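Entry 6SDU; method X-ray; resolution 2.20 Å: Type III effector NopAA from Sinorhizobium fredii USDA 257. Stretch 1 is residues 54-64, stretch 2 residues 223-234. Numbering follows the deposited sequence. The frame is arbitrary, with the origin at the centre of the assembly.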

ATOM      1  N   GLY A  54     -10.552  11.789 -11.739  1.00 34.57           N
ATOM      2  CA  GLY A  54      -9.961  13.083 -11.438  1.00 39.67           C
ATOM      3  C   GLY A  54      -8.784  12.838 -10.522  1.00 37.91           C
ATOM      4  O   GLY A  54      -8.556  11.706 -10.074  1.00 42.94           O
ATOM      5  N   VAL A  55      -8.055  13.917 -10.209  1.00 44.87           N
ATOM      6  CA  VAL A  55      -6.770  13.724  -9.523  1.00 47.13           C
ATOM      7  C   VAL A  55      -6.937  13.045  -8.171  1.00 49.61           C
ATOM      8  O   VAL A  55      -6.055  12.296  -7.730  1.00 55.01           O
ATOM      9  CB  VAL A  55      -6.015  15.068  -9.363  1.00 45.58           C
ATOM     10  CG1 VAL A  55      -5.316  15.443 -10.644  1.00 50.43           C
ATOM     11  CG2 VAL A  55      -6.958  16.170  -8.946  1.00 51.55           C
ATOM     12  N   ASN A  56      -8.070  13.246  -7.515  1.00 42.48           N
ATOM     13  CA  ASN A  56      -8.295  12.679  -6.196  1.00 41.15           C
ATOM     14  C   ASN A  56      -9.204  11.450  -6.161  1.00 37.06           C
ATOM     15  O   ASN A  56      -9.383  10.878  -5.083  1.00 41.85           O
ATOM     16  CB  ASN A  56      -8.769  13.787  -5.252  1.00 56.18           C
ATOM     17  CG  ASN A  56      -7.712  14.907  -5.113  1.00 66.93           C
ATOM     18  OD1 ASN A  56      -6.521  14.637  -4.879  1.00 63.23           O
ATOM     19  ND2 ASN A  56      -8.143  16.157  -5.279  1.00 64.43           N
ATOM     20  N   ARG A  57      -9.802  11.025  -7.278  1.00 31.03           N
ATOM     21  CA  ARG A  57     -10.796   9.948  -7.232  1.00 30.34           C
ATOM     22  C   ARG A  57     -10.574   8.950  -8.361  1.00 34.00           C
ATOM     23  O   ARG A  57     -10.573   9.322  -9.535  1.00 33.53           O
ATOM     24  CB  ARG A  57     -12.218  10.503  -7.319  1.00 31.85           C
ATOM     25  CG  ARG A  57     -13.286   9.443  -7.260  1.00 31.52           C
ATOM     26  CD  ARG A  57     -14.645  10.038  -7.536  1.00 53.22           C
ATOM     27  NE  ARG A  57     -15.142  10.776  -6.382  1.00 77.68           N
ATOM     28  CZ  ARG A  57     -16.091  10.326  -5.569  1.00 89.98           C
ATOM     29  NH1 ARG A  57     -16.645   9.139  -5.800  1.00 89.85           N
ATOM     30  NH2 ARG A  57     -16.485  11.059  -4.530  1.00 95.00           N
ATOM     31  N   TRP A  58     -10.463   7.671  -7.995  1.00 30.60           N
ATOM     32  CA  TRP A  58     -10.195   6.597  -8.935  1.00 25.54           C
ATOM     33  C   TRP A  58     -10.794   5.292  -8.426  1.00 32.98           C
ATOM     34  O   TRP A  58     -11.320   5.206  -7.307  1.00 31.09           O
ATOM     35  CB  TRP A  58      -8.692   6.452  -9.211  1.00 24.24           C
ATOM     36  CG  TRP A  58      -7.829   6.021  -8.084  1.00 26.52           C
ATOM     37  CD1 TRP A  58      -7.352   6.807  -7.054  1.00 22.67           C
ATOM     38  CD2 TRP A  58      -7.236   4.726  -7.905  1.00 29.58           C
ATOM     39  NE1 TRP A  58      -6.535   6.057  -6.233  1.00 33.40           N
ATOM     40  CE2 TRP A  58      -6.447   4.782  -6.727  1.00 32.93           C
ATOM     41  CE3 TRP A  58      -7.287   3.531  -8.629  1.00 24.03           C
ATOM     42  CZ2 TRP A  58      -5.714   3.680  -6.260  1.00 32.98           C
ATOM     43  CZ3 TRP A  58      -6.591   2.428  -8.144  1.00 31.29           C
ATOM     44  CH2 TRP A  58      -5.806   2.513  -6.974  1.00 33.41           C
ATOM     45  N   SER A  59     -10.779   4.294  -9.308  1.00 27.55           N
ATOM     46  CA  SER A  59     -11.374   3.003  -9.028  1.00 31.81           C
ATOM     47  C   SER A  59     -10.630   1.930  -9.822  1.00 33.56           C
ATOM     48  O   SER A  59      -9.971   2.226 -10.827  1.00 26.98           O
ATOM     49  CB  SER A  59     -12.878   3.061  -9.375  1.00 30.94           C
ATOM     50  OG  SER A  59     -13.405   1.787  -9.634  1.00 55.24           O
ATOM     51  N   VAL A  60     -10.727   0.684  -9.344  1.00 33.39           N
ATOM     52  CA  VAL A  60     -10.188  -0.482 -10.039  1.00 34.86           C
ATOM     53  C   VAL A  60     -11.076  -1.699  -9.765  1.00 37.23           C
ATOM     54  O   VAL A  60     -11.541  -1.909  -8.635  1.00 33.05           O
ATOM     55  CB  VAL A  60      -8.727  -0.758  -9.636  1.00 27.47           C
ATOM     56  CG1 VAL A  60      -8.627  -0.979  -8.130  1.00 25.49           C
ATOM     57  CG2 VAL A  60      -8.210  -1.961 -10.406  1.00 23.55           C
ATOM     58  N   TRP A  61     -11.354  -2.475 -10.817  1.00 31.69           N
ATOM     59  CA  TRP A  61     -12.029  -3.772 -10.719  1.00 26.07           C
ATOM     60  C   TRP A  61     -11.087  -4.869 -11.177  1.00 25.94           C
ATOM     61  O   TRP A  61     -10.389  -4.698 -12.175  1.00 29.74           O
ATOM     62  CB  TRP A  61     -13.284  -3.813 -11.561  1.00 21.06           C
ATOM     63  CG  TRP A  61     -13.932  -5.159 -11.684  1.00 25.60           C
ATOM     64  CD1 TRP A  61     -14.967  -5.680 -10.893  1.00 22.14           C
ATOM     65  CD2 TRP A  61     -13.667  -6.158 -12.687  1.00 26.01           C
ATOM     66  NE1 TRP A  61     -15.324  -6.929 -11.350  1.00 25.02           N
ATOM     67  CE2 TRP A  61     -14.569  -7.243 -12.454  1.00 30.65           C
ATOM     68  CE3 TRP A  61     -12.775  -6.242 -13.758  1.00 22.36           C
ATOM     69  CZ2 TRP A  61     -14.563  -8.412 -13.232  1.00 24.61           C
ATOM     70  CZ3 TRP A  61     -12.787  -7.412 -14.552  1.00 30.91           C
ATOM     71  CH2 TRP A  61     -13.687  -8.474 -14.280  1.00 22.69           C
ATOM     72  N   SER A  62     -11.040  -5.979 -10.444  1.00 26.10           N
ATOM     73  CA  SER A  62     -10.085  -7.029 -10.766  1.00 22.68           C
ATOM     74  C   SER A  62     -10.686  -8.383 -10.451  1.00 21.43           C
ATOM     75  O   SER A  62     -11.345  -8.539  -9.428  1.00 29.16           O
ATOM     76  CB  SER A  62      -8.759  -6.814  -9.987  1.00 21.64           C
ATOM     77  OG  SER A  62      -7.704  -7.647 -10.448  1.00 29.05           O
ATOM     78  N   ASP A  63     -10.454  -9.354 -11.329  1.00 26.09           N
ATOM     79  CA  ASP A  63     -10.892 -10.750 -11.193  1.00 27.77           C
ATOM     80  C   ASP A  63      -9.669 -11.678 -11.220  1.00 35.29           C
ATOM     81  O   ASP A  63      -9.333 -12.241 -12.265  1.00 34.58           O
ATOM     82  CB  ASP A  63     -11.869 -11.080 -12.354  1.00 28.48           C
ATOM     83  CG  ASP A  63     -12.377 -12.508 -12.315  1.00 35.05           C
ATOM     84  OD1 ASP A  63     -11.975 -13.273 -11.415  1.00 32.63           O
ATOM     85  OD2 ASP A  63     -13.184 -12.878 -13.206  1.00 43.07           O
ATOM     86  N   GLN A  64      -9.017 -11.853 -10.072  1.00 33.12           N
ATOM     87  CA  GLN A  64      -7.809 -12.666  -9.941  1.00 29.67           C
ATOM     88  C   GLN A  64      -8.128 -14.038  -9.346  1.00 31.14           C
ATOM     89  O   GLN A  64      -8.990 -14.146  -8.456  1.00 29.45           O
ATOM     90  CB  GLN A  64      -6.783 -11.938  -9.071  1.00 26.17           C
ATOM     91  CG  GLN A  64      -6.408 -10.568  -9.645  1.00 25.10           C
ATOM     92  CD  GLN A  64      -5.932 -10.656 -11.090  1.00 29.79           C
ATOM     93  OE1 GLN A  64      -5.183 -11.568 -11.442  1.00 22.46           O
ATOM     94  NE2 GLN A  64      -6.327  -9.685 -11.919  1.00 22.35           N
ATOM     95  N   GLY A 223     -14.373 -13.932  -9.573  1.00 35.38           N
ATOM     96  CA  GLY A 223     -15.665 -13.370  -9.903  1.00 34.17           C
ATOM     97  C   GLY A 223     -15.619 -11.879 -10.070  1.00 34.88           C
ATOM     98  O   GLY A 223     -16.635 -11.274 -10.439  1.00 31.64           O
ATOM     99  N   GLY A 224     -14.474 -11.264  -9.781  1.00 32.14           N
ATOM    100  CA  GLY A 224     -14.332  -9.836  -9.929  1.00 29.52           C
ATOM    101  C   GLY A 224     -14.716  -9.117  -8.654  1.00 30.33           C
ATOM    102  O   GLY A 224     -15.780  -9.377  -8.093  1.00 30.96           O
ATOM    103  N   LYS A 225     -13.852  -8.233  -8.160  1.00 25.62           N
ATOM    104  CA  LYS A 225     -14.178  -7.432  -6.996  1.00 29.97           C
ATOM    105  C   LYS A 225     -13.765  -5.992  -7.274  1.00 36.92           C
ATOM    106  O   LYS A 225     -12.725  -5.735  -7.905  1.00 30.87           O
ATOM    107  CB  LYS A 225     -13.519  -7.998  -5.735  1.00 36.00           C
ATOM    108  CG  LYS A 225     -14.365  -9.101  -5.107  1.00 37.45           C
ATOM    109  CD  LYS A 225     -13.562 -10.083  -4.322  1.00 39.02           C
ATOM    110  CE  LYS A 225     -14.504 -11.099  -3.687  1.00 43.61           C
ATOM    111  NZ  LYS A 225     -15.654 -11.384  -4.571  1.00 48.74           N
ATOM    112  N   ASN A 226     -14.563  -5.061  -6.751  1.00 31.57           N
ATOM    113  CA  ASN A 226     -14.435  -3.650  -7.066  1.00 31.01           C
ATOM    114  C   ASN A 226     -13.879  -2.893  -5.869  1.00 30.54           C
ATOM    115  O   ASN A 226     -14.283  -3.146  -4.730  1.00 28.80           O
ATOM    116  CB  ASN A 226     -15.802  -3.087  -7.466  1.00 28.13           C
ATOM    117  CG  ASN A 226     -15.695  -1.726  -8.117  1.00 35.58           C
ATOM    118  OD1 ASN A 226     -15.092  -1.595  -9.182  1.00 44.18           O
ATOM    119  ND2 ASN A 226     -16.304  -0.719  -7.515  1.00 30.19           N
ATOM    120  N   PHE A 227     -12.960  -1.956  -6.136  1.00 35.22           N
ATOM    121  CA  PHE A 227     -12.380  -1.087  -5.110  1.00 28.45           C
ATOM    122  C   PHE A 227     -12.506   0.354  -5.573  1.00 27.18           C
ATOM    123  O   PHE A 227     -12.013   0.697  -6.647  1.00 29.15           O
ATOM    124  CB  PHE A 227     -10.901  -1.422  -4.856  1.00 24.73           C
ATOM    125  CG  PHE A 227     -10.658  -2.836  -4.387  1.00 26.43           C
ATOM    126  CD1 PHE A 227     -10.618  -3.880  -5.297  1.00 28.53           C
ATOM    127  CD2 PHE A 227     -10.445  -3.114  -3.038  1.00 29.91           C
ATOM    128  CE1 PHE A 227     -10.374  -5.179  -4.874  1.00 27.13           C
ATOM    129  CE2 PHE A 227     -10.211  -4.408  -2.611  1.00 24.70           C
ATOM    130  CZ  PHE A 227     -10.195  -5.444  -3.527  1.00 28.42           C
ATOM    131  N   ASN A 228     -13.184   1.190  -4.790  1.00 26.99           N
ATOM    132  CA  ASN A 228     -13.345   2.600  -5.111  1.00 32.00           C
ATOM    133  C   ASN A 228     -12.524   3.453  -4.151  1.00 37.69           C
ATOM    134  O   ASN A 228     -12.660   3.331  -2.925  1.00 36.35           O
ATOM    135  CB  ASN A 228     -14.810   3.046  -5.036  1.00 40.85           C
ATOM    136  CG  ASN A 228     -15.686   2.360  -6.058  1.00 44.90           C
ATOM    137  OD1 ASN A 228     -15.437   2.450  -7.256  1.00 44.27           O
ATOM    138  ND2 ASN A 228     -16.742   1.697  -5.591  1.00 50.38           N
ATOM    139  N   PHE A 229     -11.724   4.355  -4.700  1.00 35.06           N
ATOM    140  CA  PHE A 229     -10.951   5.273  -3.879  1.00 28.60           C
ATOM    141  C   PHE A 229     -11.610   6.614  -4.162  1.00 32.97           C
ATOM    142  O   PHE A 229     -11.284   7.292  -5.140  1.00 31.36           O
ATOM    143  CB  PHE A 229      -9.458   5.202  -4.224  1.00 28.03           C
ATOM    144  CG  PHE A 229      -8.863   3.825  -3.999  1.00 29.36           C
ATOM    145  CD1 PHE A 229      -8.375   3.456  -2.756  1.00 35.73           C
ATOM    146  CD2 PHE A 229      -8.832   2.889  -5.019  1.00 27.36           C
ATOM    147  CE1 PHE A 229      -7.838   2.180  -2.542  1.00 37.71           C
ATOM    148  CE2 PHE A 229      -8.312   1.597  -4.807  1.00 30.93           C
ATOM    149  CZ  PHE A 229      -7.826   1.242  -3.572  1.00 27.07           C
ATOM    150  N   ASN A 230     -12.506   7.016  -3.258  1.00 37.50           N
ATOM    151  CA  ASN A 230     -13.310   8.208  -3.501  1.00 43.62           C
ATOM    152  C   ASN A 230     -12.508   9.460  -3.249  1.00 42.87           C
ATOM    153  O   ASN A 230     -12.738  10.488  -3.897  1.00 43.84           O
ATOM    154  CB  ASN A 230     -14.535   8.241  -2.590  1.00 44.47           C
ATOM    155  CG  ASN A 230     -15.431   7.066  -2.790  1.00 52.11           C
ATOM    156  OD1 ASN A 230     -15.713   6.677  -3.928  1.00 60.24           O
ATOM    157  ND2 ASN A 230     -15.919   6.497  -1.689  1.00 54.44           N
ATOM    158  N   ASN A 231     -11.551   9.383  -2.335  1.00 30.45           N
ATOM    159  CA  ASN A 231     -10.617  10.474  -2.209  1.00 31.16           C
ATOM    160  C   ASN A 231      -9.249   9.909  -1.881  1.00 37.23           C
ATOM    161  O   ASN A 231      -9.138   8.913  -1.160  1.00 40.15           O
ATOM    162  CB  ASN A 231     -11.060  11.473  -1.145  1.00 43.85           C
ATOM    163  CG  ASN A 231     -10.092  12.607  -1.023  1.00 51.60           C
ATOM    164  OD1 ASN A 231      -9.880  13.342  -1.982  1.00 52.96           O
ATOM    165  ND2 ASN A 231      -9.455  12.733   0.136  1.00 48.52           N
ATOM    166  N   TRP A 232      -8.220  10.527  -2.466  1.00 35.14           N
ATOM    167  CA  TRP A 232      -6.829  10.281  -2.101  1.00 36.38           C
ATOM    168  C   TRP A 232      -6.044  11.542  -2.415  1.00 36.25           C
ATOM    169  O   TRP A 232      -6.050  11.999  -3.560  1.00 51.09           O
ATOM    170  CB  TRP A 232      -6.224   9.078  -2.841  1.00 30.90           C
ATOM    171  CG  TRP A 232      -4.930   8.643  -2.184  1.00 37.62           C
ATOM    172  CD1 TRP A 232      -4.814   7.946  -1.012  1.00 34.55           C
ATOM    173  CD2 TRP A 232      -3.576   8.919  -2.616  1.00 36.84           C
ATOM    174  NE1 TRP A 232      -3.490   7.764  -0.696  1.00 35.60           N
ATOM    175  CE2 TRP A 232      -2.710   8.347  -1.659  1.00 31.53           C
ATOM    176  CE3 TRP A 232      -3.020   9.573  -3.717  1.00 34.72           C
ATOM    177  CZ2 TRP A 232      -1.321   8.391  -1.781  1.00 33.65           C
ATOM    178  CZ3 TRP A 232      -1.637   9.625  -3.831  1.00 37.01           C
ATOM    179  CH2 TRP A 232      -0.806   9.024  -2.880  1.00 34.42           C
ATOM    180  N   SER A 233      -5.355  12.090  -1.416  1.00 43.72           N
ATOM    181  CA  SER A 233      -4.561  13.300  -1.586  1.00 43.46           C
ATOM    182  C   SER A 233      -3.292  13.178  -0.752  1.00 38.15           C
ATOM    183  O   SER A 233      -3.268  12.459   0.247  1.00 39.32           O
ATOM    184  CB  SER A 233      -5.346  14.556  -1.169  1.00 47.51           C
ATOM    185  OG  SER A 233      -5.814  14.439   0.165  1.00 59.26           O
ATOM    186  N   VAL A 234      -2.239  13.885  -1.165  1.00 40.09           N
ATOM    187  CA  VAL A 234      -0.988  13.954  -0.417  1.00 39.99           C
ATOM    188  C   VAL A 234      -0.669  15.420  -0.179  1.00 48.03           C
ATOM    189  O   VAL A 234      -0.834  16.252  -1.083  1.00 49.13           O
ATOM    190  CB  VAL A 234       0.181  13.261  -1.144  1.00 47.74           C
ATOM    191  CG1 VAL A 234       1.536  13.517  -0.415  1.00 39.39           C
ATOM    192  CG2 VAL A 234      -0.087  11.769  -1.264  1.00 50.67           C
TER
HETATM  193  O   HOH W   1     -14.296   6.249  -6.799  1.00 47.37           O
HETATM  194  O   HOH W   2     -17.771  -9.062 -11.260  1.00 31.57           O

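Strands 57-62 and 225-234 lie antiparallel, their axes approaching to 4.8 Å, and the backbone supplies most of the bonding. Three hydrogen-bonded pairs alternate with non-hydrogen-bonded ones. Trp58 N reaches Phe229 O at 3.0 Å and Phe229 N returns to Trp58 O at 2.8 Å; Val60 N to Phe227 O (3.0 Å) and Phe227 N to Val60 O (2.9 Å) repeat the pattern, as do Ser62 N to Lys225 O (3.1 Å) and Lys225 N to Ser62 O (2.8 Å). Between them, Ser59 faces Asn228 and Trp61 faces Asn226, where CA-H...O contacts such as Ser59 CA to Phe227 O (3.4 Å) fill in. At the turn end the ladder frays to a weak bond from Trp232 N to Asn56 O (2.9 Å).

On the face that carries Trp58, Val60, Phe227 and Phe229, these four residues form a buried apolar patch; Ser62 and Lys225 extend the same face with polar groups. The six-membered ring of Trp58 and the Phe229 ring form an offset stack, with centroids 4.2 Å apart and planes at 17°, while Phe229 CB sits over the indole's five-membered ring. Flat, broad rings suit this site because they can share a large surface. Compact, branched Val60 fits beside them, its CG1 4.0 Å from Phe227 CB and 4.2 Å from Phe229 CE2. Burial has a price: Trp58 NE1 has no polar partner in the model.

The face of Ser59, Trp61, Asn226 and Asn228 is more polar and partly exposed. The small Ser59 hydroxyl lies near two acceptors, with OG 3.2 Å from Asn228 OD1. One water donates to both Trp58 O and Asn230 OD1; another accepts from Trp61 NE1 and donates to Gly223 O.

Beyond the first strand, the Asp63 carboxylate accepts from Gly223 N through OD1 at 3.1 Å. Both glycines have positive phi, and a CB on Gly224 would clash with Trp61 CZ2.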